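Local coordinates for protein dioxygenase (Pseudomonas brassicacearum, PDB 5V2D) that probably cleaves the central double bond of lignostilbenes with dioxygen, using a non-haem iron held by four histidines, as in related carotenoid cleavage oxygenases, at residues 251-256 against 300-305. Numbering follows the deposited sequence.
With FE (Fe (III) ion), chain E.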
loop_
_atom_site.group_PDB
_atom_site.type_symbol
_atom_site.label_atom_id
_atom_site.label_comp_id
_atom_site.label_asym_id
_atom_site.label_seq_id
_atom_site.Cartn_x
_atom_site.Cartn_y
_atom_site.Cartn_z
ATOM N N PRO A 251 -5.868 12.726 4.941
ATOM C CA PRO A 251 -7.127 12.577 4.179
ATOM C C PRO A 251 -8.019 11.566 4.893
ATOM O O PRO A 251 -7.724 10.367 4.961
ATOM C CB PRO A 251 -6.666 12.079 2.789
ATOM C CG PRO A 251 -5.151 12.054 2.882
ATOM C CD PRO A 251 -4.768 11.998 4.307
ATOM N N LEU A 252 -9.149 12.009 5.409
ATOM C CA LEU A 252 -10.132 11.121 6.015
ATOM C C LEU A 252 -11.101 10.651 4.947
ATOM O O LEU A 252 -11.900 11.431 4.414
ATOM C CB LEU A 252 -10.952 11.833 7.125
ATOM C CG LEU A 252 -10.254 11.794 8.470
ATOM C CD1 LEU A 252 -9.017 12.655 8.385
ATOM C CD2 LEU A 252 -11.150 12.274 9.557
ATOM N N ILE A 253 -11.004 9.384 4.630
ATOM C CA ILE A 253 -11.861 8.717 3.664
ATOM C C ILE A 253 -13.249 8.507 4.333
ATOM O O ILE A 253 -13.295 8.213 5.542
ATOM C CB ILE A 253 -11.233 7.370 3.310
ATOM C CG1 ILE A 253 -9.881 7.593 2.601
ATOM C CG2 ILE A 253 -12.144 6.538 2.413
ATOM C CD1 ILE A 253 -8.992 6.338 2.579
ATOM N N PRO A 254 -14.358 8.679 3.578
ATOM C CA PRO A 254 -15.683 8.518 4.196
ATOM C C PRO A 254 -16.091 7.073 4.534
ATOM O O PRO A 254 -17.229 6.659 4.242
ATOM C CB PRO A 254 -16.683 9.075 3.130
ATOM C CG PRO A 254 -15.884 9.690 2.093
ATOM C CD PRO A 254 -14.439 9.232 2.220
ATOM N N LEU A 255 -15.198 6.342 5.169
ATOM C CA LEU A 255 -15.412 5.017 5.685
ATOM C C LEU A 255 -15.357 5.173 7.203
ATOM O O LEU A 255 -14.242 5.425 7.747
ATOM C CB LEU A 255 -14.267 4.106 5.263
ATOM C CG LEU A 255 -14.326 3.582 3.862
ATOM C CD1 LEU A 255 -13.040 2.884 3.480
ATOM C CD2 LEU A 255 -15.514 2.631 3.656
ATOM N N THR A 256 -16.492 4.998 7.900
ATOM C CA THR A 256 -16.564 5.259 9.348
ATOM C C THR A 256 -16.655 4.021 10.174
ATOM O O THR A 256 -17.075 2.970 9.697
ATOM C CB THR A 256 -17.765 6.187 9.717
ATOM O OG1 THR A 256 -18.984 5.649 9.193
ATOM C CG2 THR A 256 -17.556 7.513 9.074
ATOM N N GLY A 300 -16.907 10.376 -2.782
ATOM C CA GLY A 300 -15.644 10.234 -3.433
ATOM C C GLY A 300 -14.634 9.722 -2.416
ATOM O O GLY A 300 -14.841 9.881 -1.232
ATOM N N PHE A 301 -13.540 9.164 -2.881
ATOM C CA PHE A 301 -12.523 8.751 -1.947
ATOM C C PHE A 301 -11.080 8.926 -2.447
ATOM O O PHE A 301 -10.705 8.791 -3.634
ATOM C CB PHE A 301 -12.782 7.392 -1.293
ATOM C CG PHE A 301 -12.226 6.262 -2.054
ATOM C CD1 PHE A 301 -12.935 5.662 -3.025
ATOM C CD2 PHE A 301 -10.897 5.908 -1.808
ATOM C CE1 PHE A 301 -12.366 4.615 -3.759
ATOM C CE2 PHE A 301 -10.306 4.967 -2.540
ATOM C CZ PHE A 301 -11.033 4.279 -3.531
ATOM N N GLN A 302 -10.309 9.315 -1.470
ATOM C CA GLN A 302 -8.915 9.711 -1.664
ATOM C C GLN A 302 -8.068 8.441 -1.857
ATOM O O GLN A 302 -8.059 7.559 -0.959
ATOM C CB GLN A 302 -8.416 10.447 -0.438
ATOM C CG GLN A 302 -9.240 11.695 -0.073
ATOM C CD GLN A 302 -10.281 11.449 1.009
ATOM O OE1 GLN A 302 -11.012 10.461 0.946
ATOM N NE2 GLN A 302 -10.375 12.354 1.964
ATOM N N GLY A 303 -7.374 8.338 -2.964
ATOM C CA GLY A 303 -6.385 7.216 -3.185
ATOM C C GLY A 303 -5.027 7.508 -2.549
ATOM O O GLY A 303 -4.886 8.412 -1.723
ATOM N N HIS A 304 -4.023 6.741 -2.967
ATOM C CA HIS A 304 -2.664 6.892 -2.456
ATOM C C HIS A 304 -2.018 8.200 -2.893
ATOM O O HIS A 304 -2.180 8.637 -4.016
ATOM C CB HIS A 304 -1.813 5.729 -2.982
ATOM C CG HIS A 304 -2.151 4.462 -2.314
ATOM N ND1 HIS A 304 -2.833 3.443 -2.932
ATOM C CD2 HIS A 304 -1.805 4.010 -1.093
ATOM C CE1 HIS A 304 -2.970 2.451 -2.058
ATOM N NE2 HIS A 304 -2.359 2.783 -0.942
ATOM N N THR A 305 -1.223 8.767 -2.016
ATOM C CA THR A 305 -0.440 9.946 -2.333
ATOM C C THR A 305 0.636 9.686 -3.354
ATOM O O THR A 305 1.530 8.856 -3.131
ATOM C CB THR A 305 0.195 10.464 -1.034
ATOM O OG1 THR A 305 -0.837 10.708 -0.084
ATOM C CG2 THR A 305 0.997 11.746 -1.242
HETATM FE FE FE E . -1.798 1.537 0.638
HETATM O O HOH W 1 -2.909 -0.146 0.203
#
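Gln302 reaches across to the backbone of 251-256 and carries most of the contact. Its chain bends at chi2 (97°), which turns the amide over the peptide that links Leu252 to Ile253. NE2 donates to Leu252 O at 3.0 Å in a fairly straight bond (N-H...O 155°); the acceptor lies close to the amide plane, but the nitrogen stands 77° out of the carbonyl plane. Closer to the backbone, Gln302 CG lies against Pro251 CB, 3.9 Å away. The Gln302 and Ile253 side chains slide past each other in opposite directions, with Gln302 OE1 3.3 Å from Ile253 CA and also close to CG1.

Ile253 and Phe301 lie side by side and point the same way. Ile253 CG2 meets Phe301 CB at 3.9 Å and approaches the phenyl ring obliquely. Next to them Pro254, at the centre of an inverse gamma turn, rests CG and CD on a backbone carbonyl, both 3.5 Å from Gly300 O. Trp271 of strand 269-271 touches both Pro254 and Phe301.

Two residues beyond Gln302, His304 binds the iron through NE2, alongside His188, His239 and His495, while Glu372 accepts a hydrogen bond from ND1. One hydrogen bond and close apolar packing thus join the sheets of 247-252 and 301-311, neighbouring blades of the propeller expected for this family. Gly300 O and Gln302 OE1, buried without a polar partner, probably carry some desolvation cost.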